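Local atomic coordinates of ferric-siderophore receptor protein (Streptomyces coelicolor, PDB entry 2X4L), a protein that probably binds ferric siderophores outside the cell membrane as the receptor component of an iron-uptake transport system. Residues A[29-35]-A[142-146]; A[50-54]-A[114-118]; A[58-63]-A[163-168]; A[97-101]-A[126-130]. The contacts are given in a common frame with arbitrary orientation. Numbering follows the deposited sequence.

All four contacts lie in the N-terminal lobe, built round the parallel sheet 92-95, 67-69, 48-51, 113-118, 142-146. Starting from the N terminus, 29-35 forms the first strand and part of the turn of a hairpin and is met by edge strand 142-146, so contact 1 closes a loop that encloses contacts 2 and 4. Contact 2 pairs strand 48-51 with strand 113-118 and is linked to contact 1 through Leu114-Val143 backbone bonding. Contact 3 joins the ends of helices 52-60 and 153-165; it crosses contacts 1 and 2 along the chain and encloses contact 4. Contact 4, which crosses contact 2, ties two loops together, with Trp126 and Ser127 packing on Phe51.

Contact 1 (A[29-35]-A[142-146]); sequences WSFKDDR and SVAIS
This is an edge contact of the N-terminal lobe's Rossmann-like parallel sheet: the end of a small beta hairpin, 29-32 with 38-41, docks on outermost strand 142-146. Both 29-32 and 142-146 are extended, but the axes of these short segments cross at 41° and come no nearer than 8.5 Å, too far for sheet pairing; polar contact begins where the first strand ends, with CA-CA matches Asp33-Val143 (5.6 Å) and Asp34-Ile145 (5.4 Å), and Asp34 and Arg35 (psi 4° and -3°) turn the chain. On the edge of strand 142-146 away from strand 113-118, Asp33 (chi1 p) takes Ala144 N on OD2 (2.9 Å), Asp34 N donates to Ala144 O (3.0 Å), and Asp34 (chi1 m) takes Ser146 N on OD2 (2.7 Å). Aspartates suit this place because their carboxylates can accept from backbone amides lacking a strand to pair with. Asp33 OD1 also accepts from Arg35 N (2.9 Å), an Asx turn, while Asp33 OD2 forms a salt bridge with Arg35 NE (3.0 Å). Asp34 OD1 instead salt-bridges Arg158. Strand 29-32 directs aromatic residues inward: Phe31 (chi1 t) sets CD2 3.7 Å from Val143 CG1 and CE2 4.1 Å from Ile145 CD1, while Trp29 CH2 lies 4.1 Å from Val143 CG2 and Trp29 NE1 is hydrogen-bonded to Ser165 OG. At the start of strand 142-146, Ser142 OG accepts from Arg35 NH2 (2.9 Å).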
loop_
_atom_site.group_PDB
_atom_site.type_symbol
_atom_site.label_atom_id
_atom_site.label_comp_id
_atom_site.label_asym_id
_atom_site.label_seq_id
_atom_site.Cartn_x
_atom_site.Cartn_y
_atom_site.Cartn_z
ATOM N N TRP A 29 15.264 -20.762 -11.420
ATOM C CA TRP A 29 14.600 -19.923 -10.443
ATOM C C TRP A 29 13.238 -20.471 -10.139
ATOM O O TRP A 29 12.494 -20.837 -11.080
ATOM C CB TRP A 29 14.381 -18.535 -11.119
ATOM C CG TRP A 29 13.524 -17.564 -10.251
ATOM C CD1 TRP A 29 13.926 -16.864 -9.111
ATOM C CD2 TRP A 29 12.151 -17.192 -10.452
ATOM N NE1 TRP A 29 12.920 -16.097 -8.650
ATOM C CE2 TRP A 29 11.814 -16.308 -9.420
ATOM C CE3 TRP A 29 11.163 -17.538 -11.398
ATOM C CZ2 TRP A 29 10.566 -15.724 -9.329
ATOM C CZ3 TRP A 29 9.857 -16.882 -11.299
ATOM C CH2 TRP A 29 9.604 -16.051 -10.262
ATOM N N SER A 30 12.878 -20.495 -8.848
ATOM C CA SER A 30 11.576 -21.023 -8.417
ATOM C C SER A 30 11.008 -20.055 -7.360
ATOM O O SER A 30 11.736 -19.540 -6.472
ATOM C CB SER A 30 11.813 -22.447 -7.871
ATOM O OG SER A 30 10.624 -22.981 -7.364
ATOM N N PHE A 31 9.708 -19.804 -7.397
ATOM C CA PHE A 31 9.070 -19.098 -6.294
ATOM C C PHE A 31 7.638 -19.567 -6.114
ATOM O O PHE A 31 6.852 -19.567 -7.073
ATOM C CB PHE A 31 9.054 -17.593 -6.578
ATOM C CG PHE A 31 8.603 -16.769 -5.384
ATOM C CD1 PHE A 31 9.477 -16.604 -4.305
ATOM C CD2 PHE A 31 7.337 -16.136 -5.356
ATOM C CE1 PHE A 31 9.097 -15.851 -3.195
ATOM C CE2 PHE A 31 6.953 -15.492 -4.242
ATOM C CZ PHE A 31 7.802 -15.246 -3.203
ATOM N N LYS A 32 7.246 -19.873 -4.895
ATOM C CA LYS A 32 5.875 -20.264 -4.601
ATOM C C LYS A 32 5.165 -19.006 -4.032
ATOM O O LYS A 32 5.564 -18.513 -2.990
ATOM C CB LYS A 32 5.858 -21.425 -3.632
ATOM C CG LYS A 32 4.408 -21.880 -3.292
ATOM C CD LYS A 32 4.422 -23.087 -2.222
ATOM C CE LYS A 32 3.003 -23.409 -1.719
ATOM N NZ LYS A 32 2.267 -24.443 -2.568
ATOM N N ASP A 33 4.171 -18.490 -4.731
ATOM C CA ASP A 33 3.521 -17.265 -4.270
ATOM C C ASP A 33 2.353 -17.460 -3.292
ATOM O O ASP A 33 2.145 -18.602 -2.781
ATOM C CB ASP A 33 3.035 -16.404 -5.483
ATOM C CG ASP A 33 1.734 -16.948 -6.154
ATOM O OD1 ASP A 33 1.179 -17.963 -5.646
ATOM O OD2 ASP A 33 1.216 -16.344 -7.078
ATOM N N ASP A 34 1.633 -16.400 -2.996
ATOM C CA ASP A 34 0.613 -16.461 -1.922
ATOM C C ASP A 34 -0.730 -16.972 -2.391
ATOM O O ASP A 34 -1.725 -17.035 -1.566
ATOM C CB ASP A 34 0.424 -15.095 -1.270
ATOM C CG ASP A 34 1.620 -14.727 -0.447
ATOM O OD1 ASP A 34 2.356 -15.637 0.061
ATOM O OD2 ASP A 34 1.751 -13.514 -0.196
ATOM N N ARG A 35 -0.794 -17.373 -3.668
ATOM C CA ARG A 35 -1.918 -18.129 -4.147
ATOM C C ARG A 35 -1.546 -19.600 -4.025
ATOM O O ARG A 35 -2.299 -20.453 -4.439
ATOM C CB ARG A 35 -2.227 -17.836 -5.624
ATOM C CG ARG A 35 -2.704 -16.384 -5.840
ATOM C CD ARG A 35 -2.867 -16.134 -7.306
ATOM N NE ARG A 35 -1.599 -16.261 -7.986
ATOM C CZ ARG A 35 -1.393 -16.149 -9.302
ATOM N NH1 ARG A 35 -2.366 -15.916 -10.139
ATOM N NH2 ARG A 35 -0.140 -16.334 -9.768
ATOM N N SER A 142 2.615 -15.519 -13.537
ATOM C CA SER A 142 2.461 -14.489 -12.536
ATOM C C SER A 142 2.774 -14.938 -11.130
ATOM O O SER A 142 2.641 -16.168 -10.781
ATOM C CB SER A 142 1.014 -13.917 -12.552
ATOM O OG SER A 142 0.079 -14.991 -12.361
ATOM N N VAL A 143 3.085 -13.942 -10.311
ATOM C CA VAL A 143 3.387 -14.135 -8.891
ATOM C C VAL A 143 2.555 -13.073 -8.145
ATOM O O VAL A 143 2.605 -11.866 -8.506
ATOM C CB VAL A 143 4.921 -13.875 -8.625
ATOM C CG1 VAL A 143 5.148 -13.713 -7.132
ATOM C CG2 VAL A 143 5.797 -15.003 -9.166
ATOM N N ALA A 144 1.732 -13.526 -7.206
ATOM C CA ALA A 144 0.948 -12.607 -6.383
ATOM C C ALA A 144 1.466 -12.657 -4.909
ATOM O O ALA A 144 1.587 -13.724 -4.316
ATOM C CB ALA A 144 -0.490 -12.977 -6.428
ATOM N N ILE A 145 1.608 -11.500 -4.322
ATOM C CA ILE A 145 1.908 -11.314 -2.939
ATOM C C ILE A 145 0.682 -10.790 -2.231
ATOM O O ILE A 145 0.093 -9.790 -2.623
ATOM C CB ILE A 145 3.067 -10.394 -2.698
ATOM C CG1 ILE A 145 4.365 -10.901 -3.430
ATOM C CG2 ILE A 145 3.360 -10.241 -1.167
ATOM C CD1 ILE A 145 4.827 -12.300 -2.920
ATOM N N SER A 146 0.188 -11.550 -1.265
ATOM C CA SER A 146 -1.081 -11.190 -0.601
ATOM C C SER A 146 -0.942 -10.102 0.445
ATOM O O SER A 146 -0.067 -10.088 1.284
ATOM C CB SER A 146 -1.753 -12.408 0.075
ATOM O OG SER A 146 -3.013 -11.931 0.647
HETATM O O HOH W 1 1.675 -12.034 2.227
#

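Contact 2 (A[50-54]-A[114-118]); sequences AFTGV and LITTT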
loop_
_atom_site.group_PDB
_atom_site.type_symbol
_atom_site.label_atom_id
_atom_site.label_comp_id
_atom_site.label_asym_id
_atom_site.label_seq_id
_atom_site.Cartn_x
_atom_site.Cartn_y
_atom_site.Cartn_z
ATOM N N ALA A 50 5.773 -5.493 -13.360
ATOM C CA ALA A 50 5.116 -5.491 -12.049
ATOM C C ALA A 50 4.125 -4.345 -11.866
ATOM O O ALA A 50 4.311 -3.254 -12.445
ATOM C CB ALA A 50 6.216 -5.384 -10.957
ATOM N N PHE A 51 3.160 -4.525 -10.988
ATOM C CA PHE A 51 2.347 -3.429 -10.539
ATOM C C PHE A 51 3.344 -2.359 -10.014
ATOM O O PHE A 51 4.341 -2.697 -9.376
ATOM C CB PHE A 51 1.441 -3.925 -9.405
ATOM C CG PHE A 51 0.644 -2.803 -8.794
ATOM C CD1 PHE A 51 -0.349 -2.194 -9.549
ATOM C CD2 PHE A 51 0.848 -2.427 -7.476
ATOM C CE1 PHE A 51 -1.071 -1.129 -9.036
ATOM C CE2 PHE A 51 0.114 -1.353 -6.955
ATOM C CZ PHE A 51 -0.867 -0.698 -7.736
ATOM N N THR A 52 3.004 -1.080 -10.288
ATOM C CA THR A 52 3.959 -0.034 -9.939
ATOM C C THR A 52 4.454 -0.179 -8.485
ATOM O O THR A 52 5.639 -0.034 -8.226
ATOM C CB THR A 52 3.328 1.299 -10.163
ATOM O OG1 THR A 52 3.018 1.334 -11.566
ATOM C CG2 THR A 52 4.347 2.432 -9.828
ATOM N N GLY A 53 3.535 -0.400 -7.519
ATOM C CA GLY A 53 3.958 -0.448 -6.095
ATOM C C GLY A 53 4.877 -1.623 -5.820
ATOM O O GLY A 53 5.706 -1.529 -4.876
ATOM N N VAL A 54 4.703 -2.718 -6.531
ATOM C CA VAL A 54 5.601 -3.878 -6.393
ATOM C C VAL A 54 6.957 -3.584 -7.036
ATOM O O VAL A 54 8.047 -3.798 -6.447
ATOM C CB VAL A 54 4.962 -5.141 -7.012
ATOM C CG1 VAL A 54 5.996 -6.304 -7.071
ATOM C CG2 VAL A 54 3.752 -5.529 -6.148
ATOM N N LEU A 114 5.183 -11.670 -14.419
ATOM C CA LEU A 114 4.369 -10.508 -13.939
ATOM C C LEU A 114 4.177 -10.666 -12.431
ATOM O O LEU A 114 3.874 -11.748 -11.907
ATOM C CB LEU A 114 3.015 -10.563 -14.662
ATOM C CG LEU A 114 2.108 -9.409 -14.264
ATOM C CD1 LEU A 114 1.247 -8.920 -15.456
ATOM C CD2 LEU A 114 1.165 -9.810 -13.098
ATOM N N ILE A 115 4.357 -9.561 -11.715
ATOM C CA ILE A 115 4.325 -9.626 -10.219
ATOM C C ILE A 115 3.360 -8.525 -9.731
ATOM O O ILE A 115 3.539 -7.352 -10.114
ATOM C CB ILE A 115 5.736 -9.402 -9.628
ATOM C CG1 ILE A 115 6.785 -10.287 -10.355
ATOM C CG2 ILE A 115 5.685 -9.644 -8.054
ATOM C CD1 ILE A 115 8.194 -10.150 -9.682
ATOM N N THR A 116 2.428 -8.883 -8.894
ATOM C CA THR A 116 1.547 -7.895 -8.297
ATOM C C THR A 116 1.084 -8.347 -6.941
ATOM O O THR A 116 1.514 -9.434 -6.451
ATOM C CB THR A 116 0.382 -7.625 -9.280
ATOM O OG1 THR A 116 -0.363 -6.462 -8.813
ATOM C CG2 THR A 116 -0.610 -8.832 -9.464
ATOM N N THR A 117 0.251 -7.556 -6.309
ATOM C CA THR A 117 -0.325 -7.916 -5.049
ATOM C C THR A 117 -1.696 -8.507 -5.282
ATOM O O THR A 117 -2.214 -8.574 -6.395
ATOM C CB THR A 117 -0.434 -6.626 -4.188
ATOM O OG1 THR A 117 -1.073 -5.577 -4.934
ATOM C CG2 THR A 117 0.940 -6.212 -3.672
ATOM N N THR A 118 -2.282 -9.014 -4.189
ATOM C CA THR A 118 -3.671 -9.523 -4.259
ATOM C C THR A 118 -4.436 -9.194 -2.954
ATOM O O THR A 118 -3.827 -9.250 -1.891
ATOM C CB THR A 118 -3.803 -11.043 -4.606
ATOM O OG1 THR A 118 -5.206 -11.379 -4.638
ATOM C CG2 THR A 118 -3.098 -11.895 -3.561
#
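Backbone pairing joins two central strands of the Rossmann-like parallel sheet where one turns into a helix. Ala50 and Ile115 form a parallel bridge, CA to CA 4.6 Å; Phe51 N donates to Ile115 O (3.0 Å), and Ala50 CA adds a CA-H...O contact to that oxygen at 3.1 Å. Phe51 is the N-cap residue of helix 52-60, with a weak bond from Val54 N to Phe51 O (2.9 Å).

Apolar packing fills the face carrying Ala50 and Ile115. Small Ala50 leaves room for the helix, and Val54 drops onto the strand, its CG1 3.5 Å from Ile115 CG2 and its CG2 3.8 Å from Thr117 CG2. Helix 153-165 adds Met159 and Leu162 to this core.

The end of the Phe51 side chain leads away to meet Trp126 edge-to-face; Thr116 OG1 lies 3.2 Å from Phe51 CB. The chemistry thus splits: Ile115 and the methyl of Thr117 pack on the helix, while the hydroxyls of Thr116 and Thr118 hydrogen-bond Trp126 O and Thr124 O of the following loop.

Contact 3 (A[58-63]-A[163-168]); sequences LFDYGV and AESLGA
Leu58, in the last turn of helix 52-60, sits opposite Ala163 with CA atoms 6.1 Å apart. Its m,t rotamer brings CD2 to 3.9 Å from Ala163 CB and 4.3 Å from Leu166 CD1. Tyr61 (chi1 m) follows: its CD2 lies 3.6 Å from the small Ala163 CB, its CB meets Ala168 CB at 3.9 Å, and its OH is hydrogen-bonded to Tyr304 N. Gly62 adopts phi 71°, psi 28°, left-handed angles easy for a residue without CB, and ends the helix in a Schellman motif, Val63 N bonding Leu58 O (3.0 Å). Val63 (chi1 t) then turns in, CG1 4.1 Å from Leu166 CB and CG2 3.9 Å from Ala168 CB. Helix 153-165 finishes in the same way at Gly167 (phi 116°), with Ala168 N to Ala163 O 3.1 Å. Two helix C-termini thus pack through apolar groups, the Tyr61 ring among them, against the parallel sheet, Val63 and Leu166 touching Ile48 of strand 48-51, Leu58 and Leu166 touching Ile115 of strand 113-118.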
loop_
_atom_site.group_PDB
_atom_site.type_symbol
_atom_site.label_atom_id
_atom_site.label_comp_id
_atom_site.label_asym_id
_atom_site.label_seq_id
_atom_site.Cartn_x
_atom_site.Cartn_y
_atom_site.Cartn_z
ATOM N N LEU A 58 10.649 -3.708 -5.209
ATOM C CA LEU A 58 11.796 -4.448 -5.756
ATOM C C LEU A 58 12.963 -3.493 -6.021
ATOM O O LEU A 58 14.127 -3.892 -5.760
ATOM C CB LEU A 58 11.421 -5.104 -7.095
ATOM C CG LEU A 58 10.460 -6.246 -6.857
ATOM C CD1 LEU A 58 9.910 -6.845 -8.149
ATOM C CD2 LEU A 58 11.124 -7.380 -6.079
ATOM N N PHE A 59 12.701 -2.257 -6.477
ATOM C CA PHE A 59 13.758 -1.267 -6.695
ATOM C C PHE A 59 14.601 -1.053 -5.414
ATOM O O PHE A 59 15.868 -0.902 -5.508
ATOM C CB PHE A 59 13.125 0.055 -7.113
ATOM C CG PHE A 59 14.149 1.121 -7.424
ATOM C CD1 PHE A 59 14.716 1.211 -8.707
ATOM C CD2 PHE A 59 14.571 1.999 -6.435
ATOM C CE1 PHE A 59 15.670 2.155 -8.961
ATOM C CE2 PHE A 59 15.582 2.978 -6.697
ATOM C CZ PHE A 59 16.105 3.040 -8.001
ATOM N N ASP A 60 13.945 -0.984 -4.249
ATOM C CA ASP A 60 14.706 -0.748 -3.013
ATOM C C ASP A 60 15.625 -1.926 -2.610
ATOM O O ASP A 60 16.492 -1.787 -1.710
ATOM C CB ASP A 60 13.690 -0.497 -1.891
ATOM C CG ASP A 60 13.116 0.864 -1.951
ATOM O OD1 ASP A 60 13.510 1.721 -2.752
ATOM O OD2 ASP A 60 12.196 1.137 -1.151
ATOM N N TYR A 61 15.376 -3.083 -3.230
ATOM C CA TYR A 61 16.292 -4.240 -3.086
ATOM C C TYR A 61 17.174 -4.415 -4.294
ATOM O O TYR A 61 17.761 -5.455 -4.416
ATOM C CB TYR A 61 15.421 -5.466 -2.918
ATOM C CG TYR A 61 14.600 -5.379 -1.653
ATOM C CD1 TYR A 61 15.220 -5.104 -0.419
ATOM C CD2 TYR A 61 13.194 -5.543 -1.652
ATOM C CE1 TYR A 61 14.488 -5.011 0.778
ATOM C CE2 TYR A 61 12.470 -5.465 -0.415
ATOM C CZ TYR A 61 13.153 -5.204 0.796
ATOM O OH TYR A 61 12.391 -5.074 1.954
ATOM N N GLY A 62 17.238 -3.417 -5.175
ATOM C CA GLY A 62 18.121 -3.443 -6.329
ATOM C C GLY A 62 17.726 -4.413 -7.396
ATOM O O GLY A 62 18.611 -4.796 -8.201
ATOM N N VAL A 63 16.417 -4.708 -7.490
ATOM C CA VAL A 63 15.915 -5.563 -8.584
ATOM C C VAL A 63 15.183 -4.666 -9.563
ATOM O O VAL A 63 14.221 -4.036 -9.185
ATOM C CB VAL A 63 15.030 -6.621 -7.995
ATOM C CG1 VAL A 63 14.153 -7.372 -9.070
ATOM C CG2 VAL A 63 15.913 -7.609 -7.147
ATOM N N ALA A 163 12.441 -10.817 -3.647
ATOM C CA ALA A 163 13.537 -10.028 -4.158
ATOM C C ALA A 163 14.909 -10.751 -4.121
ATOM O O ALA A 163 15.655 -10.726 -5.102
ATOM C CB ALA A 163 13.588 -8.716 -3.355
ATOM N N GLU A 164 15.199 -11.437 -3.019
ATOM C CA GLU A 164 16.432 -12.257 -2.904
ATOM C C GLU A 164 16.481 -13.344 -3.978
ATOM O O GLU A 164 17.544 -13.544 -4.630
ATOM C CB GLU A 164 16.697 -12.785 -1.477
ATOM C CG GLU A 164 18.182 -13.307 -1.349
ATOM C CD GLU A 164 18.508 -13.948 0.022
ATOM O OE1 GLU A 164 17.876 -13.519 0.972
ATOM O OE2 GLU A 164 19.345 -14.911 0.165
ATOM N N SER A 165 15.339 -13.979 -4.261
ATOM C CA SER A 165 15.325 -15.040 -5.306
ATOM C C SER A 165 15.640 -14.459 -6.677
ATOM O O SER A 165 16.201 -15.118 -7.536
ATOM C CB SER A 165 13.947 -15.665 -5.347
ATOM O OG SER A 165 12.955 -14.930 -6.066
ATOM N N LEU A 166 15.267 -13.206 -6.877
ATOM C CA LEU A 166 15.521 -12.522 -8.141
ATOM C C LEU A 166 16.932 -11.874 -8.266
ATOM O O LEU A 166 17.247 -11.241 -9.314
ATOM C CB LEU A 166 14.406 -11.440 -8.380
ATOM C CG LEU A 166 13.016 -12.043 -8.505
ATOM C CD1 LEU A 166 12.017 -10.900 -8.465
ATOM C CD2 LEU A 166 12.903 -12.758 -9.818
ATOM N N GLY A 167 17.756 -11.988 -7.243
ATOM C CA GLY A 167 19.120 -11.480 -7.378
ATOM C C GLY A 167 19.508 -10.344 -6.473
ATOM O O GLY A 167 20.632 -9.805 -6.591
ATOM N N ALA A 168 18.634 -9.998 -5.530
ATOM C CA ALA A 168 18.985 -8.948 -4.561
ATOM C C ALA A 168 20.073 -9.426 -3.564
ATOM O O ALA A 168 20.341 -10.609 -3.451
ATOM C CB ALA A 168 17.764 -8.506 -3.841
#

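Contact 4 (A[97-101]-A[126-130]); sequences EWGKL and WSVPE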
loop_
_atom_site.group_PDB
_atom_site.type_symbol
_atom_site.label_atom_id
_atom_site.label_comp_id
_atom_site.label_asym_id
_atom_site.label_seq_id
_atom_site.Cartn_x
_atom_site.Cartn_y
_atom_site.Cartn_z
ATOM N N GLU A 97 -2.709 4.176 -14.239
ATOM C CA GLU A 97 -3.799 4.222 -13.253
ATOM C C GLU A 97 -4.062 2.736 -12.924
ATOM O O GLU A 97 -3.582 1.838 -13.661
ATOM C CB GLU A 97 -5.072 4.973 -13.740
ATOM C CG GLU A 97 -5.646 4.290 -14.932
ATOM C CD GLU A 97 -6.813 5.042 -15.593
ATOM O OE1 GLU A 97 -6.975 6.233 -15.290
ATOM O OE2 GLU A 97 -7.566 4.429 -16.418
ATOM N N TRP A 98 -4.831 2.519 -11.851
ATOM C CA TRP A 98 -5.236 1.150 -11.544
ATOM C C TRP A 98 -6.104 0.552 -12.678
ATOM O O TRP A 98 -6.913 1.238 -13.357
ATOM C CB TRP A 98 -6.019 1.169 -10.260
ATOM C CG TRP A 98 -6.497 -0.202 -9.827
ATOM C CD1 TRP A 98 -5.882 -1.019 -8.917
ATOM C CD2 TRP A 98 -7.757 -0.824 -10.168
ATOM N NE1 TRP A 98 -6.656 -2.167 -8.776
ATOM C CE2 TRP A 98 -7.763 -2.096 -9.538
ATOM C CE3 TRP A 98 -8.816 -0.489 -11.049
ATOM C CZ2 TRP A 98 -8.902 -2.964 -9.632
ATOM C CZ3 TRP A 98 -9.911 -1.426 -11.203
ATOM C CH2 TRP A 98 -9.901 -2.619 -10.521
ATOM N N GLY A 99 -5.892 -0.737 -12.932
ATOM C CA GLY A 99 -6.735 -1.477 -13.863
ATOM C C GLY A 99 -6.509 -1.224 -15.320
ATOM O O GLY A 99 -7.407 -1.354 -16.158
ATOM N N LYS A 100 -5.296 -0.817 -15.666
ATOM C CA LYS A 100 -4.952 -0.514 -17.062
ATOM C C LYS A 100 -3.598 -1.136 -17.423
ATOM O O LYS A 100 -2.623 -1.012 -16.684
ATOM C CB LYS A 100 -4.785 1.013 -17.170
ATOM C CG LYS A 100 -6.147 1.803 -17.134
ATOM C CD LYS A 100 -6.682 1.989 -18.601
ATOM C CE LYS A 100 -7.964 2.878 -18.760
ATOM N NZ LYS A 100 -9.100 2.238 -18.014
ATOM N N LEU A 101 -3.588 -1.864 -18.529
ATOM C CA LEU A 101 -2.343 -2.598 -18.909
ATOM C C LEU A 101 -2.408 -2.910 -20.393
ATOM O O LEU A 101 -3.269 -3.716 -20.825
ATOM C CB LEU A 101 -2.170 -3.882 -18.061
ATOM C CG LEU A 101 -0.795 -4.580 -18.063
ATOM C CD1 LEU A 101 -0.761 -5.721 -17.033
ATOM C CD2 LEU A 101 -0.441 -5.135 -19.495
ATOM N N TRP A 126 -3.997 -7.867 -8.567
ATOM C CA TRP A 126 -4.369 -6.446 -8.409
ATOM C C TRP A 126 -3.901 -5.610 -9.583
ATOM O O TRP A 126 -2.731 -5.690 -10.046
ATOM C CB TRP A 126 -3.662 -5.933 -7.154
ATOM C CG TRP A 126 -4.001 -4.487 -6.786
ATOM C CD1 TRP A 126 -3.106 -3.489 -6.675
ATOM C CD2 TRP A 126 -5.274 -3.948 -6.361
ATOM N NE1 TRP A 126 -3.740 -2.340 -6.203
ATOM C CE2 TRP A 126 -5.044 -2.627 -5.958
ATOM C CE3 TRP A 126 -6.578 -4.493 -6.186
ATOM C CZ2 TRP A 126 -6.048 -1.801 -5.478
ATOM C CZ3 TRP A 126 -7.608 -3.666 -5.705
ATOM C CH2 TRP A 126 -7.316 -2.342 -5.330
ATOM N N SER A 127 -4.846 -4.869 -10.130
ATOM C CA SER A 127 -4.637 -3.866 -11.172
ATOM C C SER A 127 -4.506 -4.457 -12.580
ATOM O O SER A 127 -4.347 -3.683 -13.552
ATOM C CB SER A 127 -3.398 -2.959 -10.834
ATOM O OG SER A 127 -3.493 -1.701 -11.522
ATOM N N VAL A 128 -4.551 -5.776 -12.734
ATOM C CA VAL A 128 -4.512 -6.386 -14.069
ATOM C C VAL A 128 -5.952 -6.239 -14.545
ATOM O O VAL A 128 -6.887 -6.671 -13.868
ATOM C CB VAL A 128 -4.077 -7.866 -14.004
ATOM C CG1 VAL A 128 -4.181 -8.485 -15.386
ATOM C CG2 VAL A 128 -2.627 -7.949 -13.578
ATOM N N PRO A 129 -6.159 -5.614 -15.729
ATOM C CA PRO A 129 -7.533 -5.349 -16.156
ATOM C C PRO A 129 -8.355 -6.620 -16.206
ATOM O O PRO A 129 -7.918 -7.593 -16.828
ATOM C CB PRO A 129 -7.400 -4.700 -17.501
ATOM C CG PRO A 129 -5.993 -4.340 -17.697
ATOM C CD PRO A 129 -5.136 -5.024 -16.613
ATOM N N GLU A 130 -9.547 -6.569 -15.605
ATOM C CA GLU A 130 -10.379 -7.708 -15.660
ATOM C C GLU A 130 -10.735 -8.116 -17.063
ATOM O O GLU A 130 -10.765 -9.294 -17.324
ATOM C CB GLU A 130 -11.672 -7.373 -14.913
ATOM C CG GLU A 130 -12.530 -8.617 -14.742
ATOM C CD GLU A 130 -11.901 -9.487 -13.636
ATOM O OE1 GLU A 130 -11.012 -8.978 -12.842
ATOM O OE2 GLU A 130 -12.290 -10.673 -13.599
HETATM O O HOH W 2 -2.757 -0.750 -13.994
#
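A type II beta turn, Glu97 to Lys100, rests on the loop that follows strand 113-118, both loops belonging to the lobe's parallel alpha/beta fold. Trp98 gives up the most surface to the other loop. Its indole edge points at the face of Trp126 in a T-shaped pair (five- to six-membered ring centroids 4.1 Å, planes at 61°), and Ser127 CA makes a CH-pi contact with the Trp98 five-membered ring 3.9 Å from its centroid. Trp126 NE1 is hydrogen-bonded to Glu299 OE1. Gly99 suits the third turn position, with phi 76°; a CB there would also clash with the Trp98 ring.

Pro129 packs its rigid ring against the turn's exit: CD lies 3.5 Å from Leu101 CB, and CB 3.6 Å from Gly99 O.

Ser127 is the polar anchor, since its small hydroxyl fits against the turn's backbone. OG accepts from Gly99 N (2.9 Å), and water 2, which accepts from Lys100 N (3.0 Å), lies 2.7 Å from Ser127 OG.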